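Local coordinates for GGDEF family protein (Vibrio cholerae, PDB 5GZS) that probably makes the second messenger cyclic di-GMP as a diguanylate cyclase, its periplasmic portion of two solute-binding-protein-like modules holding a bound arginine, at residues Val95-Gly100 against Thr105-His110; Val228-Asn233 against Ile248-Val253; Arg18-Ser23 against Lys184-Ala189; Ile357-Ala362 against Lys374-Ile379; Val216-Asn221 against Ala427-Arg432. One frame throughout, in Å; residues are numbered along the deposited sequence.

Contact 1. Residues Val95-Gly100 against Thr105-His110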
# COMPACT_ATOMS: atom_id res chain seq x y z
N VAL A 95 1.37 -23.53 0.15
CA VAL A 95 2.79 -23.29 -0.07
C VAL A 95 3.62 -24.35 0.64
O VAL A 95 3.36 -24.68 1.80
CB VAL A 95 3.26 -21.90 0.43
CG1 VAL A 95 4.75 -21.76 0.25
CG2 VAL A 95 2.61 -20.81 -0.35
N GLY A 96 4.62 -24.88 -0.06
CA GLY A 96 5.54 -25.83 0.52
C GLY A 96 6.60 -25.08 1.32
O GLY A 96 7.06 -24.01 0.90
N ILE A 97 6.97 -25.63 2.46
CA ILE A 97 7.89 -24.95 3.35
C ILE A 97 8.95 -25.92 3.85
O ILE A 97 8.61 -26.96 4.44
CB ILE A 97 7.18 -24.31 4.57
CG1 ILE A 97 6.11 -23.30 4.13
CG2 ILE A 97 8.19 -23.65 5.50
CD1 ILE A 97 6.66 -21.97 3.61
N PRO A 98 10.23 -25.57 3.64
CA PRO A 98 11.34 -26.38 4.14
C PRO A 98 11.26 -26.44 5.66
O PRO A 98 11.02 -25.42 6.31
CB PRO A 98 12.59 -25.63 3.69
CG PRO A 98 12.11 -24.58 2.76
CD PRO A 98 10.69 -24.29 3.09
N LYS A 99 11.44 -27.62 6.21
CA LYS A 99 11.24 -27.79 7.63
C LYS A 99 12.51 -27.34 8.37
O LYS A 99 13.62 -27.52 7.87
CB LYS A 99 10.88 -29.25 7.95
CG LYS A 99 11.21 -29.68 9.35
CD LYS A 99 11.52 -31.14 9.40
CE LYS A 99 12.90 -31.19 8.84
NZ LYS A 99 13.71 -32.41 8.66
N GLY A 100 12.32 -26.72 9.53
CA GLY A 100 13.43 -26.17 10.30
C GLY A 100 13.81 -24.75 9.92
O GLY A 100 14.62 -24.11 10.61
N THR A 105 7.64 -19.03 9.90
CA THR A 105 7.30 -17.77 10.56
C THR A 105 7.12 -16.57 9.62
O THR A 105 6.27 -15.70 9.83
CB THR A 105 8.38 -17.41 11.60
OG1 THR A 105 8.33 -18.38 12.67
CG2 THR A 105 8.18 -16.01 12.16
N LEU A 106 7.93 -16.53 8.57
CA LEU A 106 7.89 -15.39 7.66
C LEU A 106 6.60 -15.36 6.87
O LEU A 106 6.03 -14.29 6.63
CB LEU A 106 9.08 -15.42 6.71
CG LEU A 106 9.15 -14.23 5.75
CD1 LEU A 106 9.68 -13.01 6.47
CD2 LEU A 106 9.99 -14.56 4.54
N LEU A 107 6.12 -16.53 6.45
CA LEU A 107 4.98 -16.54 5.54
C LEU A 107 3.66 -16.38 6.27
O LEU A 107 2.73 -15.78 5.72
CB LEU A 107 4.96 -17.81 4.68
CG LEU A 107 5.28 -17.52 3.21
CD1 LEU A 107 6.76 -17.11 2.97
CD2 LEU A 107 4.88 -18.68 2.31
N LYS A 108 3.59 -16.89 7.50
CA LYS A 108 2.40 -16.74 8.33
C LYS A 108 2.30 -15.31 8.84
O LYS A 108 1.20 -14.81 9.07
CB LYS A 108 2.45 -17.72 9.50
CG LYS A 108 1.61 -18.98 9.29
CD LYS A 108 0.28 -18.88 10.02
CE LYS A 108 -0.83 -19.57 9.23
NZ LYS A 108 -2.13 -19.52 9.95
N GLU A 109 3.44 -14.66 9.02
CA GLU A 109 3.46 -13.27 9.48
C GLU A 109 3.04 -12.33 8.34
O GLU A 109 2.36 -11.32 8.58
CB GLU A 109 4.84 -12.88 10.04
CG GLU A 109 4.96 -11.39 10.37
CD GLU A 109 6.33 -10.98 10.89
OE1 GLU A 109 6.98 -11.80 11.58
OE2 GLU A 109 6.74 -9.83 10.62
N HIS A 110 3.39 -12.67 7.11
CA HIS A 110 3.03 -11.83 5.97
C HIS A 110 1.84 -12.35 5.14
O HIS A 110 1.19 -11.57 4.43
CB HIS A 110 4.24 -11.62 5.05
CG HIS A 110 5.34 -10.83 5.69
ND1 HIS A 110 6.41 -11.43 6.33
CD2 HIS A 110 5.53 -9.50 5.80
CE1 HIS A 110 7.20 -10.49 6.82
NE2 HIS A 110 6.69 -9.31 6.51
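Where Val95 and Ile97 of one segment meet Leu107 of the other, no ring takes part; the one aromatic ring of the two segments is the imidazole of His110, one helical turn beyond Leu106. Glu109 CG lies over one face of that ring, 4.2 Å above its plane and displaced toward the rim, while the carbonyl of Leu106 sits at the edge. His110 ND1 donates in the ring plane to a lone pair of Leu106 O at 2.9 Å, with an N-H...O angle of 156°. This bond holds the rotation of the ring, while the backbone N-H of His110 shares the acceptor.

The contact is wholly aliphatic and buried. One methyl, Leu107 CD2, does the touching from the helix side. The side chains of Val95 and Leu107 run tip to tip, and Val95 CG1, anti to the backbone N (chi1 176°), lies 3.7 Å from Leu107 CD2. Ile97 arrives at a slant, its CD1 reaching 4.0 Å from that methyl. Val95 and Ile97, alternate residues of the strand, both point toward the helix and share this one leucine.

This is the first strand and helix of a beta-alpha-beta unit of strand 94-98, helix 103-110 and strand 115-119. The turn joining them carries Thr101 and Thr102 of the arginine pocket, which Tyr103 at the helix start also lines, and the Ile97 side chain is about 9 Å from the ligand. Strand 94-98 bonds through its backbone to strand 115-119 and, through Gly96, to Val138 of strand 137-140, on which the side chains of Val95 and Leu107 both pack.

Contact 2. Residues Val228-Asn233 against Ile248-Val253; sequences VKLENN and ISADVV
Val228 and Leu230 of strand 226-230 face Ser249, Ala250 and Val253 of helix 248-259, the first strand and first helix in the second of the two solute-binding-protein-like modules. The sheet has the 2-1-3-5-4 strand order known from type II periplasmic binding proteins. The helix returns almost antiparallel to the strand, at 159°, with the axes 9.7 Å apart at their closest.

Two aliphatic pairs meet in different ways. The side chains of Val228 and Val253 lie alongside each other, pointing opposite ways, and touch through CG1 of each, 3.9 Å apart; in both residues this methyl is the one anti to the backbone N. Leu230, two residues on and on the same side of the strand, spreads its fork over the first turn of the helix. Because its CG stands anti to the carbonyl carbon (chi1 -68°), the branches reach Ala250 with CD1 and Ser249 with CD2.

Only the carbon of Ser249 serves this contact, since its hydroxyl bonds to Tyr308 OH. The helix is also tied to strand 264-266 by the Cys257-Cys264 disulfide, and Cys264 packs against Val228. At the closest point of the contact, Leu230 CD1 rests 3.6 Å from Ala250 CB.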
# COMPACT_ATOMS: atom_id res chain seq x y z
N VAL A 228 9.87 -1.14 -32.40
CA VAL A 228 9.34 -0.60 -31.16
C VAL A 228 9.02 0.89 -31.34
O VAL A 228 9.78 1.62 -31.99
CB VAL A 228 10.42 -0.71 -30.06
CG1 VAL A 228 9.87 -0.39 -28.68
CG2 VAL A 228 11.01 -2.10 -30.04
N LYS A 229 7.91 1.36 -30.78
CA LYS A 229 7.66 2.81 -30.72
C LYS A 229 7.43 3.26 -29.29
O LYS A 229 6.82 2.54 -28.50
CB LYS A 229 6.49 3.25 -31.59
CG LYS A 229 6.84 3.23 -33.03
CD LYS A 229 6.04 4.25 -33.83
CE LYS A 229 6.41 4.12 -35.31
NZ LYS A 229 5.73 5.10 -36.17
N LEU A 230 7.93 4.45 -28.97
CA LEU A 230 7.69 5.01 -27.65
C LEU A 230 6.75 6.19 -27.73
O LEU A 230 6.96 7.09 -28.54
CB LEU A 230 8.99 5.41 -26.97
CG LEU A 230 9.91 4.25 -26.58
CD1 LEU A 230 11.19 4.79 -25.98
CD2 LEU A 230 9.22 3.27 -25.65
N GLU A 231 5.71 6.17 -26.91
CA GLU A 231 4.73 7.23 -26.88
C GLU A 231 5.40 8.56 -26.56
O GLU A 231 6.16 8.67 -25.59
CB GLU A 231 3.61 6.90 -25.88
CG GLU A 231 2.25 7.59 -26.17
CD GLU A 231 1.22 6.66 -26.84
OE1 GLU A 231 1.08 5.49 -26.42
OE2 GLU A 231 0.55 7.12 -27.80
N ASN A 232 5.15 9.57 -27.39
CA ASN A 232 5.72 10.90 -27.14
C ASN A 232 4.66 12.00 -27.25
O ASN A 232 4.94 13.14 -27.59
CB ASN A 232 6.94 11.18 -28.03
CG ASN A 232 8.23 11.27 -27.22
OD1 ASN A 232 8.23 11.79 -26.11
ND2 ASN A 232 9.33 10.76 -27.78
N ASN A 233 3.43 11.62 -26.94
CA ASN A 233 2.32 12.56 -26.75
C ASN A 233 2.02 12.62 -25.24
O ASN A 233 1.63 11.61 -24.66
CB ASN A 233 1.11 12.08 -27.58
CG ASN A 233 -0.23 12.67 -27.10
OD1 ASN A 233 -0.29 13.74 -26.49
ND2 ASN A 233 -1.31 11.97 -27.40
N ILE A 248 12.18 5.77 -18.55
CA ILE A 248 11.70 4.57 -17.87
C ILE A 248 11.29 3.49 -18.85
O ILE A 248 11.81 2.38 -18.81
CB ILE A 248 10.48 4.86 -16.96
CG1 ILE A 248 10.92 5.55 -15.67
CG2 ILE A 248 9.77 3.56 -16.57
CD1 ILE A 248 9.81 5.71 -14.65
N SER A 249 10.36 3.82 -19.74
CA SER A 249 9.83 2.83 -20.66
C SER A 249 10.91 2.27 -21.58
O SER A 249 10.89 1.10 -21.91
CB SER A 249 8.67 3.41 -21.48
OG SER A 249 7.54 3.62 -20.66
N ALA A 250 11.86 3.10 -21.99
CA ALA A 250 12.83 2.63 -22.98
C ALA A 250 13.78 1.63 -22.36
O ALA A 250 14.10 0.61 -22.97
CB ALA A 250 13.60 3.78 -23.57
N ASP A 251 14.22 1.93 -21.13
CA ASP A 251 15.08 1.03 -20.38
C ASP A 251 14.38 -0.30 -20.13
O ASP A 251 14.98 -1.36 -20.32
CB ASP A 251 15.50 1.67 -19.04
CG ASP A 251 16.60 2.73 -19.20
OD1 ASP A 251 16.88 3.16 -20.35
OD2 ASP A 251 17.16 3.17 -18.17
N VAL A 252 13.12 -0.27 -19.72
CA VAL A 252 12.45 -1.52 -19.42
C VAL A 252 12.32 -2.37 -20.68
O VAL A 252 12.54 -3.59 -20.65
CB VAL A 252 11.07 -1.31 -18.82
CG1 VAL A 252 10.42 -2.65 -18.56
CG2 VAL A 252 11.17 -0.47 -17.55
N VAL A 253 11.98 -1.72 -21.79
CA VAL A 253 11.73 -2.46 -23.02
C VAL A 253 13.03 -3.01 -23.56
O VAL A 253 13.15 -4.23 -23.75
CB VAL A 253 11.02 -1.59 -24.09
CG1 VAL A 253 11.19 -2.18 -25.46
CG2 VAL A 253 9.54 -1.46 -23.75

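Contact 3. Residues Arg18-Ser23 against Lys184-Ala189; sequences RVLFDS and KYAHSA
Leu20 and Ala186 bring the backbones nearest to each other, their CA atoms 7.8 Å apart, in a pairing of helix 15-28 with the last turn of helix 176-186. The first segment is helical throughout. The second leaves its helix and turns at Ser188, which is the N-cap of helix 189-218. Tyr185 O is held at this turn by both the backbone N and the hydroxyl of Ser188, OG at 2.7 Å and nearly along the C=O axis.

Two side-chain pairs bridge the segments. Leu20 extends with its CG opposite the backbone N (chi1 -178°), which brings CD1 within 4.3 Å of Ala186 CB, a loose apolar touch. One turn later Ser23 meets Tyr185 through their hydroxyls: Ser23 OG and Tyr185 OH are hydrogen-bonded at 2.9 Å, and either could be the donor. The serine oxygen lies at the edge of the ring, near its plane, and the ring, with CG anti to the backbone N, carries the hydroxyl across to helix 15-28. Leu20 and Ala186 are buried, whereas Ser23 and Tyr185 are partly exposed.

The phenol ring also stacks with His27 of helix 15-28 and packs on Val191 of helix 189-218, so Tyr185 touches both helices. Leu20 and Phe21 also pack on Ile168 of strand 166-170, and Val19 packs against Leu195 and Ser198 of helix 189-218.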
# COMPACT_ATOMS: atom_id res chain seq x y z
N ARG A 18 30.13 -22.89 -0.85
CA ARG A 18 31.31 -23.13 -1.67
C ARG A 18 32.13 -21.87 -1.87
O ARG A 18 33.34 -21.87 -1.59
CB ARG A 18 30.90 -23.71 -3.01
CG ARG A 18 30.69 -25.17 -2.96
CD ARG A 18 29.53 -25.57 -3.79
NE ARG A 18 29.47 -24.93 -5.09
CZ ARG A 18 28.34 -24.86 -5.78
NH1 ARG A 18 27.23 -25.36 -5.23
NH2 ARG A 18 28.29 -24.27 -6.97
N VAL A 19 31.49 -20.79 -2.33
CA VAL A 19 32.24 -19.55 -2.62
C VAL A 19 32.87 -19.00 -1.35
O VAL A 19 34.04 -18.66 -1.32
CB VAL A 19 31.35 -18.47 -3.27
CG1 VAL A 19 32.02 -17.13 -3.23
CG2 VAL A 19 30.97 -18.88 -4.70
N LEU A 20 32.10 -18.96 -0.28
CA LEU A 20 32.58 -18.41 0.96
C LEU A 20 33.70 -19.28 1.56
O LEU A 20 34.76 -18.76 1.94
CB LEU A 20 31.42 -18.24 1.94
CG LEU A 20 31.66 -17.64 3.33
CD1 LEU A 20 32.34 -16.26 3.27
CD2 LEU A 20 30.34 -17.60 4.18
N PHE A 21 33.49 -20.59 1.64
CA PHE A 21 34.47 -21.43 2.34
C PHE A 21 35.71 -21.79 1.53
O PHE A 21 36.76 -21.98 2.11
CB PHE A 21 33.82 -22.69 2.88
CG PHE A 21 33.27 -22.50 4.26
CD1 PHE A 21 32.05 -21.87 4.45
CD2 PHE A 21 34.01 -22.90 5.38
CE1 PHE A 21 31.57 -21.65 5.71
CE2 PHE A 21 33.52 -22.71 6.65
CZ PHE A 21 32.31 -22.08 6.83
N ASP A 22 35.59 -21.87 0.20
CA ASP A 22 36.76 -21.85 -0.66
C ASP A 22 37.56 -20.58 -0.36
O ASP A 22 38.78 -20.61 -0.27
CB ASP A 22 36.39 -21.85 -2.15
CG ASP A 22 35.68 -23.12 -2.61
OD1 ASP A 22 35.64 -24.11 -1.82
OD2 ASP A 22 35.19 -23.11 -3.78
N SER A 23 36.88 -19.44 -0.24
CA SER A 23 37.62 -18.22 -0.08
C SER A 23 38.36 -18.24 1.28
O SER A 23 39.52 -17.86 1.38
CB SER A 23 36.70 -17.00 -0.21
OG SER A 23 37.45 -15.79 -0.12
N LYS A 184 35.49 -12.11 10.90
CA LYS A 184 36.16 -10.86 10.58
C LYS A 184 36.65 -10.81 9.13
O LYS A 184 36.69 -9.74 8.50
CB LYS A 184 37.33 -10.63 11.53
CG LYS A 184 38.06 -9.29 11.33
CD LYS A 184 39.19 -9.08 12.38
CE LYS A 184 40.09 -7.88 12.07
NZ LYS A 184 39.40 -6.54 12.13
N TYR A 185 37.01 -11.97 8.59
CA TYR A 185 37.50 -12.04 7.22
C TYR A 185 36.35 -11.83 6.23
O TYR A 185 36.53 -11.18 5.18
CB TYR A 185 38.18 -13.40 6.98
CG TYR A 185 38.50 -13.69 5.54
CD1 TYR A 185 39.51 -13.00 4.86
CD2 TYR A 185 37.80 -14.66 4.84
CE1 TYR A 185 39.80 -13.26 3.55
CE2 TYR A 185 38.10 -14.94 3.52
CZ TYR A 185 39.09 -14.25 2.89
OH TYR A 185 39.36 -14.53 1.58
N ALA A 186 35.18 -12.37 6.59
CA ALA A 186 34.01 -12.36 5.72
C ALA A 186 33.48 -10.96 5.53
O ALA A 186 32.87 -10.64 4.51
CB ALA A 186 32.93 -13.24 6.29
N HIS A 187 33.70 -10.12 6.54
CA HIS A 187 33.19 -8.75 6.53
C HIS A 187 34.13 -7.82 5.79
O HIS A 187 33.81 -6.64 5.59
CB HIS A 187 32.98 -8.26 7.94
CG HIS A 187 31.70 -8.76 8.55
ND1 HIS A 187 31.60 -9.10 9.89
CD2 HIS A 187 30.48 -8.97 8.01
CE1 HIS A 187 30.36 -9.50 10.14
NE2 HIS A 187 29.67 -9.43 9.01
N SER A 188 35.27 -8.36 5.37
CA SER A 188 36.27 -7.54 4.70
C SER A 188 35.70 -6.97 3.40
O SER A 188 34.85 -7.59 2.76
CB SER A 188 37.56 -8.35 4.43
OG SER A 188 37.39 -9.32 3.40
N ALA A 189 36.17 -5.79 3.02
CA ALA A 189 35.72 -5.15 1.80
C ALA A 189 35.77 -6.14 0.65
O ALA A 189 34.85 -6.20 -0.19
CB ALA A 189 36.56 -3.95 1.49

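Contact 4. Residues Ile357-Ala362 against Lys374-Ile379; sequences ILFSYA and KEVDYI
Phe359 and Tyr361 belong to a weakly bonded strand of about residues 359-361, at the margin, within this chain, of a mixed five-stranded sheet in the second solute-binding-protein-like module, and they meet Glu375 and Val376 on the approach to strand 378-382. Strands 359-361 and 378-382 run parallel with strand 337-340 between them, and helix 364-372 makes the crossover. The two segments therefore touch through side chains across the end of an intervening strand; their nearest CA atoms, of Phe359 and Val376, are 7.9 Å apart.

Both aromatic residues point toward the second segment, as alternate residues of a strand do. The polar link is one hydrogen bond, from Tyr361 OH to Glu375 OE1 at 3.0 Å. Ring and carboxylate planes are turned 50° from each other. The carboxylate oxygen lies at the edge of the phenol ring, near its plane, but the hydroxyl meets that oxygen from above the carboxylate plane, 65° out of it. Glu375 is exposed and reaches the hydroxyl with a chain that runs extended beyond CG (chi2 -166°).

In the distant second touch Phe359 CD1 lies 4.4 Å from Val376 CG2, at a slant to the ring. Arg336 packs on both and forms a salt bridge with the carboxylate of the next residue, Asp377.

Toward the crossover, Tyr361 leans on Glu366 and Ala370 of helix 364-372, while Leu358 turns to helix 344-352. Phe359 and Tyr361 bond through their backbones to strand 337-340 and Lys341 just after it; Asp377 and Tyr378 bond to Arg336 just before it.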
# COMPACT_ATOMS: atom_id res chain seq x y z
N ILE A 357 -20.68 15.78 -16.60
CA ILE A 357 -20.03 16.44 -17.72
C ILE A 357 -18.55 16.64 -17.45
O ILE A 357 -18.17 17.29 -16.46
CB ILE A 357 -20.64 17.80 -18.05
CG1 ILE A 357 -22.05 17.62 -18.56
CG2 ILE A 357 -19.84 18.43 -19.19
CD1 ILE A 357 -22.09 16.76 -19.82
N LEU A 358 -17.74 16.05 -18.31
CA LEU A 358 -16.33 16.36 -18.38
C LEU A 358 -16.16 17.28 -19.58
O LEU A 358 -16.96 17.22 -20.52
CB LEU A 358 -15.49 15.08 -18.53
CG LEU A 358 -15.86 13.90 -17.62
CD1 LEU A 358 -15.10 12.62 -18.03
CD2 LEU A 358 -15.55 14.25 -16.20
N PHE A 359 -15.16 18.15 -19.54
CA PHE A 359 -14.82 18.99 -20.70
C PHE A 359 -13.67 18.31 -21.42
O PHE A 359 -12.66 17.98 -20.79
CB PHE A 359 -14.45 20.41 -20.28
CG PHE A 359 -15.59 21.18 -19.68
CD1 PHE A 359 -15.87 21.11 -18.32
CD2 PHE A 359 -16.40 21.96 -20.48
CE1 PHE A 359 -16.92 21.82 -17.77
CE2 PHE A 359 -17.45 22.67 -19.95
CZ PHE A 359 -17.72 22.61 -18.60
N SER A 360 -13.81 18.09 -22.73
CA SER A 360 -12.80 17.34 -23.46
C SER A 360 -11.94 18.25 -24.32
O SER A 360 -12.40 19.28 -24.81
CB SER A 360 -13.43 16.25 -24.32
OG SER A 360 -14.55 15.67 -23.67
N TYR A 361 -10.68 17.86 -24.48
CA TYR A 361 -9.75 18.62 -25.27
C TYR A 361 -8.96 17.68 -26.15
O TYR A 361 -8.99 16.46 -25.98
CB TYR A 361 -8.81 19.43 -24.40
CG TYR A 361 -9.49 20.54 -23.67
CD1 TYR A 361 -10.12 20.32 -22.45
CD2 TYR A 361 -9.54 21.82 -24.22
CE1 TYR A 361 -10.77 21.34 -21.78
CE2 TYR A 361 -10.18 22.85 -23.55
CZ TYR A 361 -10.79 22.61 -22.33
OH TYR A 361 -11.43 23.62 -21.67
N ALA A 362 -8.25 18.29 -27.09
CA ALA A 362 -7.51 17.57 -28.10
C ALA A 362 -6.13 17.21 -27.60
O ALA A 362 -5.51 16.25 -28.06
CB ALA A 362 -7.42 18.41 -29.38
N LYS A 374 -9.01 29.88 -16.95
CA LYS A 374 -10.21 29.68 -16.10
C LYS A 374 -11.42 29.15 -16.87
O LYS A 374 -12.57 29.24 -16.41
CB LYS A 374 -10.60 30.98 -15.38
CG LYS A 374 -9.54 31.53 -14.43
CD LYS A 374 -9.94 32.90 -13.91
CE LYS A 374 -8.79 33.59 -13.18
NZ LYS A 374 -8.45 32.91 -11.89
N GLU A 375 -11.17 28.60 -18.06
CA GLU A 375 -12.15 27.84 -18.83
C GLU A 375 -12.64 26.66 -18.00
O GLU A 375 -13.80 26.25 -18.09
CB GLU A 375 -11.52 27.33 -20.13
CG GLU A 375 -12.03 27.97 -21.40
CD GLU A 375 -11.61 27.19 -22.63
OE1 GLU A 375 -12.29 26.19 -22.94
OE2 GLU A 375 -10.61 27.58 -23.28
N VAL A 376 -11.72 26.15 -17.18
CA VAL A 376 -11.90 24.97 -16.36
C VAL A 376 -11.15 25.15 -15.03
O VAL A 376 -10.27 26.02 -14.91
CB VAL A 376 -11.39 23.71 -17.11
CG1 VAL A 376 -9.87 23.61 -17.02
CG2 VAL A 376 -12.08 22.45 -16.61
N ASP A 377 -11.48 24.35 -14.02
CA ASP A 377 -10.95 24.56 -12.67
C ASP A 377 -10.00 23.48 -12.16
O ASP A 377 -9.15 23.76 -11.32
CB ASP A 377 -12.10 24.71 -11.69
CG ASP A 377 -13.01 25.86 -12.04
OD1 ASP A 377 -12.75 26.98 -11.55
OD2 ASP A 377 -13.99 25.65 -12.80
N TYR A 378 -10.18 22.25 -12.66
CA TYR A 378 -9.34 21.10 -12.31
C TYR A 378 -9.11 20.25 -13.55
O TYR A 378 -10.05 19.95 -14.28
CB TYR A 378 -9.99 20.21 -11.22
CG TYR A 378 -10.20 20.85 -9.85
CD1 TYR A 378 -11.37 21.52 -9.53
CD2 TYR A 378 -9.23 20.74 -8.86
CE1 TYR A 378 -11.55 22.08 -8.28
CE2 TYR A 378 -9.40 21.30 -7.61
CZ TYR A 378 -10.56 21.97 -7.32
OH TYR A 378 -10.74 22.53 -6.06
N ILE A 379 -7.86 19.86 -13.78
CA ILE A 379 -7.55 18.97 -14.90
C ILE A 379 -6.80 17.76 -14.38
O ILE A 379 -6.13 17.83 -13.34
CB ILE A 379 -6.74 19.69 -15.98
CG1 ILE A 379 -5.30 19.89 -15.53
CG2 ILE A 379 -7.36 21.04 -16.32
CD1 ILE A 379 -4.50 20.81 -16.43

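Contact 5. Residues Val216-Asn221 against Ala427-Arg432; sequences VESGLN and APLFSR
Leu220 and Leu429 join the end of the long helix 189-218, which leads from the first solute-binding-protein-like module toward the second, to helix 421-435 of the second. Their side chains run tip to tip, and Leu220 CD2 meets Leu429 CD1 at 4.0 Å. Leu220 holds its CG in the crowded position between the backbone N and the carbonyl carbon (chi1 75°), which turns CD2 toward Leu429. The same side chain packs on Leu422, Thr425 and Leu426 of helix 421-435 and on Leu262, so this is the closely packed part of a contact that buries just 73 Å² between the segments.

The other side is loose. Gly219, exposed and with positive phi, takes the chain out of the helix, and Glu217 before it is likewise exposed. Only Ser218, partly exposed, adds a touch here, with OG 4.3 Å from Leu429 CD1.

Leu429 itself is buried. Ser431 N and OG both donate to Ala427 O, from opposite faces of its plane, across the turn with the kink at Pro428, and OG also bonds with Glu306 N. An ST turn shapes the exit of helix 189-218: Ser218 OG, hydrogen-bonded also with Val215 O, accepts the backbone N of Leu220 at 3.2 Å.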
# COMPACT_ATOMS: atom_id res chain seq x y z
N VAL A 216 13.71 -20.08 -27.20
CA VAL A 216 14.01 -21.15 -28.16
C VAL A 216 12.85 -22.12 -28.28
O VAL A 216 12.40 -22.41 -29.40
CB VAL A 216 15.30 -21.94 -27.77
CG1 VAL A 216 15.40 -23.22 -28.56
CG2 VAL A 216 16.56 -21.07 -27.98
N GLU A 217 12.34 -22.60 -27.15
CA GLU A 217 11.16 -23.47 -27.18
C GLU A 217 9.95 -22.79 -27.82
O GLU A 217 9.04 -23.48 -28.28
CB GLU A 217 10.77 -23.95 -25.79
CG GLU A 217 11.69 -25.02 -25.24
CD GLU A 217 11.34 -25.41 -23.82
OE1 GLU A 217 10.27 -24.99 -23.32
OE2 GLU A 217 12.14 -26.14 -23.20
N SER A 218 9.92 -21.46 -27.85
CA SER A 218 8.76 -20.78 -28.40
C SER A 218 8.83 -20.86 -29.91
O SER A 218 7.82 -20.79 -30.61
CB SER A 218 8.71 -19.32 -27.96
OG SER A 218 9.55 -18.51 -28.77
N GLY A 219 10.04 -20.99 -30.42
CA GLY A 219 10.20 -21.18 -31.85
C GLY A 219 9.99 -19.91 -32.61
O GLY A 219 9.65 -19.93 -33.78
N LEU A 220 10.17 -18.78 -31.94
CA LEU A 220 10.05 -17.52 -32.64
C LEU A 220 11.40 -17.23 -33.30
O LEU A 220 12.43 -17.70 -32.86
CB LEU A 220 9.62 -16.38 -31.69
CG LEU A 220 10.64 -15.80 -30.71
CD1 LEU A 220 11.49 -14.75 -31.40
CD2 LEU A 220 9.95 -15.23 -29.49
N ASN A 221 11.36 -16.45 -34.37
CA ASN A 221 12.54 -16.14 -35.15
C ASN A 221 13.37 -15.02 -34.54
O ASN A 221 13.15 -13.86 -34.86
CB ASN A 221 12.10 -15.78 -36.58
CG ASN A 221 13.26 -15.43 -37.48
OD1 ASN A 221 14.42 -15.47 -37.09
ND2 ASN A 221 12.94 -15.10 -38.72
N ALA A 427 4.43 -11.30 -25.60
CA ALA A 427 3.93 -10.65 -24.39
C ALA A 427 4.18 -11.44 -23.08
O ALA A 427 4.69 -10.85 -22.13
CB ALA A 427 2.41 -10.34 -24.55
N PRO A 428 3.86 -12.75 -23.02
CA PRO A 428 4.18 -13.50 -21.79
C PRO A 428 5.66 -13.58 -21.51
O PRO A 428 6.06 -13.54 -20.35
CB PRO A 428 3.64 -14.91 -22.06
CG PRO A 428 2.60 -14.71 -23.08
CD PRO A 428 3.08 -13.58 -23.96
N LEU A 429 6.46 -13.72 -22.57
CA LEU A 429 7.91 -13.72 -22.43
C LEU A 429 8.39 -12.40 -21.86
O LEU A 429 9.23 -12.37 -20.95
CB LEU A 429 8.58 -14.01 -23.77
CG LEU A 429 8.31 -15.43 -24.25
CD1 LEU A 429 8.66 -15.62 -25.72
CD2 LEU A 429 9.07 -16.41 -23.33
N PHE A 430 7.86 -11.29 -22.38
CA PHE A 430 8.29 -9.99 -21.88
C PHE A 430 7.88 -9.83 -20.41
O PHE A 430 8.60 -9.21 -19.63
CB PHE A 430 7.73 -8.85 -22.76
CG PHE A 430 8.68 -8.43 -23.88
CD1 PHE A 430 8.70 -9.12 -25.09
CD2 PHE A 430 9.55 -7.39 -23.72
CE1 PHE A 430 9.57 -8.75 -26.12
CE2 PHE A 430 10.44 -7.01 -24.74
CZ PHE A 430 10.44 -7.69 -25.94
N SER A 431 6.75 -10.41 -20.00
CA SER A 431 6.40 -10.37 -18.58
C SER A 431 7.52 -10.94 -17.69
O SER A 431 7.95 -10.31 -16.70
CB SER A 431 5.10 -11.10 -18.34
OG SER A 431 4.03 -10.43 -18.96
N ARG A 432 8.03 -12.12 -18.04
CA ARG A 432 9.14 -12.70 -17.29
C ARG A 432 10.37 -11.82 -17.33
O ARG A 432 10.99 -11.59 -16.30
CB ARG A 432 9.48 -14.09 -17.82
CG ARG A 432 8.35 -15.08 -17.65
CD ARG A 432 8.70 -16.41 -18.30
NE ARG A 432 9.90 -17.02 -17.71
CZ ARG A 432 10.35 -18.21 -18.08
NH1 ARG A 432 9.69 -18.90 -19.01
NH2 ARG A 432 11.44 -18.72 -17.52

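Contacts 1 and 2 are core, each a strand against the helix that follows it in one of the two modules, and both rest on carbon-to-carbon contacts, with a serine carbon joining in at contact 2. Contacts 3 and 4 are only partly buried, and each pairs a tyrosine hydroxyl bond at the more open side with a long apolar approach. Contact 5, also partly buried, is carried by two leucines, with a serine oxygen touching at the rim. Contacts 3 and 5 are linked through helix 189-218, which starts at the former and ends at the latter. Contacts 2 and 5 touch, Val253 O lying 4.0 Å from Phe430 CE2, whereas contacts 3 and 4 have centres 63 Å apart.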